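Chorismate mutase (Clostridium thermocellum, PDB 1XHO) probably catalyses the rearrangement of chorismate to prephenate, as a trimeric type I chorismate mutase. Local coordinates at residues Ile72-Thr77 with Thr99-Met104; Gln54-Glu59 with Ile117-His122; Trp33-Ala38 with Met121-Asp126. All blocks are in the same frame, centred on the assembly; numbering follows the deposited sequence.

Contact 1: Ile72-Thr77 with Thr99-Met104; sequences ISIIFT and TALMCM
The carbonyl oxygen of M102 draws three groups of the neighbouring strand. F76 N reaches M102 O at 2.7 Å in an almost straight bond (172°), I75 CA brings its hydrogen to M102 O at 3.3 Å, and ring carbon F76 CD2 comes within 3.5 Å of M102 O, which lies near the ring plane. F76 CG stands beside the backbone N and anti to the carbonyl carbon (chi1 -58°), a torsion that turns one long edge of the ring toward 99-104. On that edge F76 CE2 also meets L101 CD2 at 4.0 Å. C103 SG lies oblique to the ring, 4.8 Å from the centroid of the F76 ring, a sulfur-aromatic contact. The same L101 methyl, CD2, presses against I74 CB at 3.7 Å, the two side chains lying alongside and pointing the same way. On the other face, with I75, the chain of selenomethionine M104 bends at chi2 and chi3 to set SE 3.8 Å from I75 CG2; the third subunit packs its own M104 on this face. S73 OG bonds to H122 NE2 of the second subunit. Backbone bonds I74 N to A100 O, M102 N to I74 O and M104 N to F76 O complete a parallel pair, the two strands of a beta-alpha-beta crossover whose connection carries helix 89-93.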
loop_
_atom_site.group_PDB
_atom_site.type_symbol
_atom_site.label_atom_id
_atom_site.label_comp_id
_atom_site.label_asym_id
_atom_site.label_seq_id
_atom_site.Cartn_x
_atom_site.Cartn_y
_atom_site.Cartn_z
ATOM N N ILE C 72 6.465 -3.669 11.228
ATOM C CA ILE C 72 5.157 -4.270 10.977
ATOM C C ILE C 72 5.058 -4.700 9.507
ATOM O O ILE C 72 4.685 -5.837 9.194
ATOM C CB ILE C 72 4.023 -3.272 11.322
ATOM C CG1 ILE C 72 4.118 -2.869 12.807
ATOM C CG2 ILE C 72 2.642 -3.869 10.974
ATOM C CD1 ILE C 72 3.263 -1.678 13.182
ATOM N N SER C 73 5.409 -3.788 8.606
ATOM C CA SER C 73 5.305 -4.059 7.176
ATOM C C SER C 73 6.229 -3.158 6.343
ATOM O O SER C 73 6.666 -2.091 6.798
ATOM C CB SER C 73 3.847 -3.933 6.721
ATOM O OG SER C 73 3.296 -2.669 7.059
ATOM N N ILE C 74 6.558 -3.629 5.138
ATOM C CA ILE C 74 7.340 -2.847 4.194
ATOM C C ILE C 74 6.730 -2.916 2.801
ATOM O O ILE C 74 6.607 -3.997 2.215
ATOM C CB ILE C 74 8.828 -3.255 4.134
ATOM C CG1 ILE C 74 9.367 -3.527 5.548
ATOM C CG2 ILE C 74 9.610 -2.145 3.402
ATOM C CD1 ILE C 74 10.852 -3.692 5.652
ATOM N N ILE C 75 6.332 -1.742 2.305
ATOM C CA ILE C 75 5.780 -1.576 0.973
ATOM C C ILE C 75 6.835 -0.894 0.108
ATOM O O ILE C 75 7.358 0.149 0.471
ATOM C CB ILE C 75 4.481 -0.723 1.003
ATOM C CG1 ILE C 75 3.375 -1.468 1.782
ATOM C CG2 ILE C 75 4.011 -0.381 -0.434
ATOM C CD1 ILE C 75 2.066 -0.653 1.953
ATOM N N PHE C 76 7.144 -1.505 -1.030
ATOM C CA PHE C 76 8.092 -0.951 -1.989
ATOM C C PHE C 76 7.387 -0.493 -3.259
ATOM O O PHE C 76 6.448 -1.139 -3.711
ATOM C CB PHE C 76 9.110 -2.009 -2.383
ATOM C CG PHE C 76 9.880 -2.585 -1.229
ATOM C CD1 PHE C 76 11.139 -2.082 -0.890
ATOM C CD2 PHE C 76 9.364 -3.646 -0.499
ATOM C CE1 PHE C 76 11.867 -2.631 0.159
ATOM C CE2 PHE C 76 10.084 -4.195 0.569
ATOM C CZ PHE C 76 11.343 -3.691 0.891
ATOM N N THR C 77 7.847 0.619 -3.833
ATOM C CA THR C 77 7.490 0.991 -5.201
ATOM C C THR C 77 8.736 1.283 -6.007
ATOM O O THR C 77 9.751 1.745 -5.468
ATOM C CB THR C 77 6.547 2.224 -5.298
ATOM O OG1 THR C 77 7.206 3.400 -4.790
ATOM C CG2 THR C 77 5.213 1.969 -4.561
ATOM N N THR C 99 9.108 -10.636 7.941
ATOM C CA THR C 99 8.368 -9.381 7.792
ATOM C C THR C 99 7.532 -9.382 6.513
ATOM O O THR C 99 7.974 -9.825 5.478
ATOM C CB THR C 99 9.344 -8.153 7.843
ATOM O OG1 THR C 99 9.979 -8.113 9.126
ATOM C CG2 THR C 99 8.616 -6.847 7.647
ATOM N N ALA C 100 6.304 -8.888 6.624
ATOM C CA ALA C 100 5.390 -8.753 5.503
ATOM C C ALA C 100 5.895 -7.662 4.563
ATOM O O ALA C 100 6.075 -6.495 4.971
ATOM C CB ALA C 100 3.967 -8.420 6.004
ATOM N N LEU C 101 6.136 -8.066 3.317
ATOM C CA LEU C 101 6.649 -7.202 2.260
ATOM C C LEU C 101 5.633 -7.139 1.125
ATOM O O LEU C 101 4.822 -8.048 0.969
ATOM C CB LEU C 101 7.971 -7.752 1.731
ATOM C CG LEU C 101 9.048 -8.090 2.779
ATOM C CD1 LEU C 101 10.246 -8.773 2.149
ATOM C CD2 LEU C 101 9.507 -6.863 3.506
HETATM N N MSE C 102 5.689 -6.075 0.330
HETATM C CA MSE C 102 4.822 -5.923 -0.840
HETATM C C MSE C 102 5.452 -4.913 -1.797
HETATM O O MSE C 102 5.998 -3.884 -1.358
HETATM C CB MSE C 102 3.409 -5.482 -0.409
HETATM C CG MSE C 102 2.390 -5.357 -1.559
HETATM SE SE MSE C 102 0.481 -5.698 -1.056
HETATM C CE MSE C 102 0.689 -7.656 -1.109
ATOM N N CYS C 103 5.392 -5.213 -3.097
ATOM C CA CYS C 103 6.014 -4.381 -4.122
ATOM C C CYS C 103 5.042 -4.042 -5.240
ATOM O O CYS C 103 4.373 -4.933 -5.779
ATOM C CB CYS C 103 7.216 -5.088 -4.732
ATOM S SG CYS C 103 8.415 -5.661 -3.564
HETATM N N MSE C 104 4.982 -2.750 -5.577
HETATM C CA MSE C 104 4.152 -2.234 -6.654
HETATM C C MSE C 104 5.010 -1.323 -7.506
HETATM O O MSE C 104 6.176 -1.098 -7.211
HETATM C CB MSE C 104 2.970 -1.416 -6.110
HETATM C CG MSE C 104 2.011 -2.169 -5.179
HETATM SE SE MSE C 104 2.668 -2.369 -3.334
HETATM C CE MSE C 104 0.936 -2.067 -2.488
#

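Contact 2: Gln54-Glu59 with Ile117-His122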
loop_
_atom_site.group_PDB
_atom_site.type_symbol
_atom_site.label_atom_id
_atom_site.label_comp_id
_atom_site.label_asym_id
_atom_site.label_seq_id
_atom_site.Cartn_x
_atom_site.Cartn_y
_atom_site.Cartn_z
ATOM N N GLN C 54 18.863 -1.946 -0.213
ATOM C CA GLN C 54 19.457 -2.448 1.034
ATOM C C GLN C 54 20.080 -1.316 1.864
ATOM O O GLN C 54 19.888 -1.235 3.080
ATOM C CB GLN C 54 20.517 -3.504 0.701
ATOM C CG GLN C 54 20.846 -4.488 1.839
ATOM C CD GLN C 54 21.595 -5.730 1.354
ATOM O OE1 GLN C 54 21.503 -6.119 0.174
ATOM N NE2 GLN C 54 22.328 -6.368 2.264
ATOM N N LYS C 55 20.816 -0.436 1.195
ATOM C CA LYS C 55 21.411 0.724 1.857
ATOM C C LYS C 55 20.325 1.635 2.436
ATOM O O LYS C 55 20.466 2.154 3.545
ATOM C CB LYS C 55 22.314 1.506 0.884
ATOM N N LEU C 56 19.241 1.808 1.685
ATOM C CA LEU C 56 18.109 2.616 2.126
ATOM C C LEU C 56 17.442 2.025 3.373
ATOM O O LEU C 56 17.194 2.745 4.334
ATOM C CB LEU C 56 17.094 2.787 0.979
ATOM C CG LEU C 56 15.790 3.533 1.276
ATOM C CD1 LEU C 56 16.047 4.916 1.885
ATOM C CD2 LEU C 56 14.940 3.636 -0.001
ATOM N N LEU C 57 17.157 0.725 3.354
ATOM C CA LEU C 57 16.569 0.040 4.517
ATOM C C LEU C 57 17.480 0.100 5.750
ATOM O O LEU C 57 17.000 0.294 6.852
ATOM C CB LEU C 57 16.271 -1.426 4.190
ATOM C CG LEU C 57 15.237 -1.699 3.097
ATOM C CD1 LEU C 57 15.217 -3.203 2.724
ATOM C CD2 LEU C 57 13.854 -1.193 3.529
ATOM N N LYS C 58 18.782 -0.094 5.548
ATOM C CA LYS C 58 19.778 -0.056 6.636
ATOM C C LYS C 58 19.804 1.336 7.274
ATOM O O LYS C 58 19.637 1.479 8.478
ATOM C CB LYS C 58 21.163 -0.463 6.090
ATOM C CG LYS C 58 22.345 -0.405 7.081
ATOM C CD LYS C 58 22.040 -1.027 8.450
ATOM C CE LYS C 58 23.297 -1.095 9.323
ATOM N NZ LYS C 58 24.240 -2.179 8.902
ATOM N N GLU C 59 19.958 2.352 6.431
ATOM C CA GLU C 59 19.806 3.750 6.814
ATOM C C GLU C 59 18.485 4.039 7.567
ATOM O O GLU C 59 18.489 4.710 8.603
ATOM C CB GLU C 59 19.894 4.604 5.553
ATOM C CG GLU C 59 19.838 6.098 5.760
ATOM C CD GLU C 59 21.121 6.671 6.295
ATOM O OE1 GLU C 59 21.466 6.385 7.466
ATOM O OE2 GLU C 59 21.770 7.425 5.540
ATOM N N ILE C 117 13.384 4.207 -6.240
ATOM C CA ILE C 117 12.801 3.232 -5.326
ATOM C C ILE C 117 12.287 3.946 -4.069
ATOM O O ILE C 117 13.046 4.653 -3.392
ATOM C CB ILE C 117 13.843 2.166 -4.925
ATOM C CG1 ILE C 117 14.404 1.489 -6.184
ATOM C CG2 ILE C 117 13.234 1.143 -3.968
ATOM C CD1 ILE C 117 15.722 0.828 -5.992
ATOM N N ARG C 118 10.998 3.765 -3.771
ATOM C CA ARG C 118 10.397 4.276 -2.531
ATOM C C ARG C 118 10.011 3.147 -1.577
ATOM O O ARG C 118 9.701 2.035 -1.998
ATOM C CB ARG C 118 9.189 5.174 -2.814
ATOM C CG ARG C 118 9.543 6.418 -3.643
ATOM C CD ARG C 118 8.298 7.259 -3.869
ATOM N NE ARG C 118 8.524 8.565 -4.488
ATOM C CZ ARG C 118 8.684 8.802 -5.795
ATOM N NH1 ARG C 118 8.725 7.831 -6.676
ATOM N NH2 ARG C 118 8.839 10.036 -6.215
ATOM N N VAL C 119 10.063 3.456 -0.283
ATOM C CA VAL C 119 9.788 2.504 0.788
ATOM C C VAL C 119 8.865 3.167 1.789
ATOM O O VAL C 119 9.121 4.293 2.203
ATOM C CB VAL C 119 11.086 2.090 1.548
ATOM C CG1 VAL C 119 10.762 1.193 2.753
ATOM C CG2 VAL C 119 12.034 1.415 0.622
HETATM N N MSE C 120 7.791 2.469 2.160
HETATM C CA MSE C 120 6.938 2.876 3.264
HETATM C C MSE C 120 6.977 1.780 4.342
HETATM O O MSE C 120 6.586 0.627 4.108
HETATM C CB MSE C 120 5.509 3.104 2.792
HETATM C CG MSE C 120 4.520 3.390 3.939
HETATM SE SE MSE C 120 2.720 3.813 3.307
HETATM C CE MSE C 120 2.964 5.781 3.008
HETATM N N MSE C 121 7.445 2.150 5.523
HETATM C CA MSE C 121 7.657 1.196 6.588
HETATM C C MSE C 121 6.791 1.510 7.804
HETATM O O MSE C 121 6.989 2.534 8.449
HETATM C CB MSE C 121 9.129 1.238 6.968
HETATM C CG MSE C 121 9.591 0.121 7.857
HETATM SE SE MSE C 121 11.451 0.404 8.271
HETATM C CE MSE C 121 12.317 -0.061 6.644
ATOM N N HIS C 122 5.839 0.626 8.115
ATOM C CA HIS C 122 5.064 0.734 9.355
ATOM C C HIS C 122 5.827 0.059 10.509
ATOM O O HIS C 122 6.319 -1.048 10.364
ATOM C CB HIS C 122 3.658 0.144 9.175
ATOM C CG HIS C 122 2.756 1.015 8.358
ATOM N ND1 HIS C 122 2.816 1.064 6.977
ATOM C CD2 HIS C 122 1.813 1.913 8.728
ATOM C CE1 HIS C 122 1.922 1.931 6.536
ATOM N NE2 HIS C 122 1.303 2.464 7.576
#
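This is apolar packing of a helix on a sheet, buried near the centre of the chain, where 54-59 of helix 46-63 lies against strand segment 117-122. The two axes come within 9.9 Å and differ by 32° in direction, a spacing filled by two leucines from the helix and alternate residues of the strand. V119 is the shared partner, one methyl to each leucine: L56 CD2 touches V119 CG2 at 3.7 Å, and L57 CD2 lies 4.0 Å from V119 CG1. L56 and V119 run past each other in opposite directions, whereas L57 crosses V119 at about a right angle. L56 extends to the strand with CG anti to its backbone N (chi1 176°), and its CD2 also lies 4.0 Å from I117 O. Selenomethionine M121 runs extended until its last torsion, where a bend (chi3 -74°) hooks the methyl back to the helix, with M121 CE 3.7 Å from L57 CD2. L57 CD2 thus touches M121 CE and V119 CG1 on its strand-facing side. M60, one turn on from L56, packs on V119 and M121, M94 lies on L57, and the helix covers the face on which V119 meets I74 and F76 of strand 71-78.

Contact 3: Trp33-Ala38 with Met121-Asp126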
loop_
_atom_site.group_PDB
_atom_site.type_symbol
_atom_site.label_atom_id
_atom_site.label_comp_id
_atom_site.label_asym_id
_atom_site.label_seq_id
_atom_site.Cartn_x
_atom_site.Cartn_y
_atom_site.Cartn_z
ATOM N N TRP C 33 3.793 4.194 13.963
ATOM C CA TRP C 33 4.020 5.273 12.988
ATOM C C TRP C 33 4.575 4.668 11.702
ATOM O O TRP C 33 4.938 3.495 11.670
ATOM C CB TRP C 33 4.965 6.345 13.549
ATOM C CG TRP C 33 4.357 7.086 14.713
ATOM C CD1 TRP C 33 4.804 7.099 15.997
ATOM C CD2 TRP C 33 3.169 7.895 14.693
ATOM N NE1 TRP C 33 3.978 7.865 16.781
ATOM C CE2 TRP C 33 2.963 8.363 16.007
ATOM C CE3 TRP C 33 2.257 8.259 13.694
ATOM C CZ2 TRP C 33 1.889 9.185 16.349
ATOM C CZ3 TRP C 33 1.190 9.085 14.032
ATOM C CH2 TRP C 33 1.017 9.537 15.353
ATOM N N ALA C 34 4.632 5.475 10.648
ATOM C CA ALA C 34 5.138 5.028 9.352
ATOM C C ALA C 34 6.397 5.806 8.968
ATOM O O ALA C 34 6.507 6.991 9.259
ATOM C CB ALA C 34 4.071 5.195 8.298
ATOM N N ILE C 35 7.344 5.127 8.329
ATOM C CA ILE C 35 8.583 5.758 7.862
ATOM C C ILE C 35 8.683 5.667 6.340
ATOM O O ILE C 35 8.526 4.595 5.760
ATOM C CB ILE C 35 9.850 5.106 8.473
ATOM C CG1 ILE C 35 9.602 4.645 9.920
ATOM C CG2 ILE C 35 11.022 6.089 8.403
ATOM C CD1 ILE C 35 10.792 3.947 10.573
ATOM N N ARG C 36 8.946 6.806 5.708
ATOM C CA ARG C 36 9.180 6.880 4.279
ATOM C C ARG C 36 10.687 6.886 3.968
ATOM O O ARG C 36 11.476 7.487 4.691
ATOM C CB ARG C 36 8.469 8.113 3.682
ATOM C CG ARG C 36 7.141 7.799 2.964
ATOM C CD ARG C 36 7.368 6.928 1.695
ATOM N NE ARG C 36 8.437 7.477 0.849
ATOM C CZ ARG C 36 8.286 8.494 -0.002
ATOM N NH1 ARG C 36 7.101 9.089 -0.167
ATOM N NH2 ARG C 36 9.327 8.919 -0.705
ATOM N N GLY C 37 11.070 6.154 2.922
ATOM C CA GLY C 37 12.386 6.239 2.314
ATOM C C GLY C 37 12.294 6.356 0.784
ATOM O O GLY C 37 11.318 5.900 0.162
ATOM N N ALA C 38 13.293 6.999 0.183
ATOM C CA ALA C 38 13.417 7.052 -1.269
ATOM C C ALA C 38 14.877 7.081 -1.648
ATOM O O ALA C 38 15.713 7.600 -0.904
ATOM C CB ALA C 38 12.681 8.257 -1.859
HETATM N N MSE C 121 7.445 2.150 5.523
HETATM C CA MSE C 121 7.657 1.196 6.588
HETATM C C MSE C 121 6.791 1.510 7.804
HETATM O O MSE C 121 6.989 2.534 8.449
HETATM C CB MSE C 121 9.129 1.238 6.968
HETATM C CG MSE C 121 9.591 0.121 7.857
HETATM SE SE MSE C 121 11.451 0.404 8.271
HETATM C CE MSE C 121 12.317 -0.061 6.644
ATOM N N HIS C 122 5.839 0.626 8.115
ATOM C CA HIS C 122 5.064 0.734 9.355
ATOM C C HIS C 122 5.827 0.059 10.509
ATOM O O HIS C 122 6.319 -1.048 10.364
ATOM C CB HIS C 122 3.658 0.144 9.175
ATOM C CG HIS C 122 2.756 1.015 8.358
ATOM N ND1 HIS C 122 2.816 1.064 6.977
ATOM C CD2 HIS C 122 1.813 1.913 8.728
ATOM C CE1 HIS C 122 1.922 1.931 6.536
ATOM N NE2 HIS C 122 1.303 2.464 7.576
ATOM N N VAL C 123 5.947 0.750 11.644
ATOM C CA VAL C 123 6.777 0.249 12.747
ATOM C C VAL C 123 6.107 0.461 14.079
ATOM O O VAL C 123 5.254 1.323 14.221
ATOM C CB VAL C 123 8.210 0.891 12.779
ATOM C CG1 VAL C 123 8.942 0.626 11.481
ATOM C CG2 VAL C 123 8.169 2.393 13.101
ATOM N N ASN C 124 6.492 -0.364 15.042
ATOM C CA ASN C 124 6.108 -0.171 16.429
ATOM C C ASN C 124 7.284 0.539 17.085
ATOM O O ASN C 124 8.412 0.066 17.015
ATOM C CB ASN C 124 5.746 -1.518 17.095
ATOM C CG ASN C 124 4.282 -1.937 16.827
ATOM O OD1 ASN C 124 3.376 -1.108 16.891
ATOM N ND2 ASN C 124 4.055 -3.218 16.518
ATOM N N THR C 125 7.031 1.722 17.646
ATOM C CA THR C 125 8.098 2.562 18.207
ATOM C C THR C 125 7.609 3.395 19.388
ATOM O O THR C 125 6.418 3.669 19.517
ATOM C CB THR C 125 8.706 3.514 17.138
ATOM O OG1 THR C 125 9.799 4.249 17.708
ATOM C CG2 THR C 125 7.669 4.491 16.604
ATOM N N ASP C 126 8.549 3.788 20.245
ATOM C CA ASP C 126 8.254 4.644 21.394
ATOM C C ASP C 126 8.567 6.106 21.080
ATOM O O ASP C 126 8.350 6.984 21.919
ATOM C CB ASP C 126 9.020 4.171 22.648
ATOM C CG ASP C 126 10.527 4.358 22.536
ATOM O OD1 ASP C 126 11.040 4.551 21.413
ATOM O OD2 ASP C 126 11.201 4.305 23.581
#
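A34 and H122 meet as a CH-pi pair: methyl A34 CB lies over one face of the imidazole, 4.1 Å from the centroid of the H122 ring and displaced toward the rim beside CD2 and NE2. With CG anti to the carbonyl carbon (chi1 -74°) the H122 ring stands off the sheet face beside A34; NE2 bonds to S73 OG of the third subunit, and the ring also meets H122 of the second subunit. Apolar contacts fill the opposite side of the sheet. I35 CD1 lies against both methyls of V123, at 3.9 Å from V123 CG1 and 4.0 Å from V123 CG2, and the two side chains cross at about a right angle. Farther along, T125 CG2 approaches the indole of W33 at its edge and in its plane, 3.9 Å from W33 CD1. With T125 OG1 anti to the backbone N (chi1 -176°) and bonded to K127 N, CG2 is the branch left between N and the carbonyl carbon, and it meets the indole. Backbone bonds hold the strands antiparallel in two reciprocal pairs. I35 N reaches M121 O at 2.6 Å, tilted 25° from the carbonyl plane, and M121 N returns to I35 O at 2.7 Å. W33 N bonds to V123 O at 3.2 Å, the longest of the four, and V123 N answers to W33 O. Between these pairs A34 and H122 form a non-hydrogen-bonded pair, where A34 CA leans its hydrogen on M121 O. The chemistry is therefore divided by face: I35 and M121 pack on M60 of helix 46-63, with V123 beside I35 on the same face, whereas H122, and R36 through its bond to L101 O of the third subunit, carry polar groups into the trimer interface.

All three contacts belong to one mixed sheet and the helix packed on it. Strand 116-124 lies in its middle, next to 71-78 of contact 1 and 32-40 of contact 3; contact 2 lays helix 46-63 on it. Contact centres are about 10 Å apart for 1 and 2 and for 2 and 3, and about 12 Å for 1 and 3. Along the chain, contact 1 is nested within the loops closed by contacts 2 and 3, which share M121 and H122. One face meets the helix; the other, with the outer strand 100-105, makes much of the contact with the neighbouring subunits, consistent with the trimeric build of this chorismate mutase family.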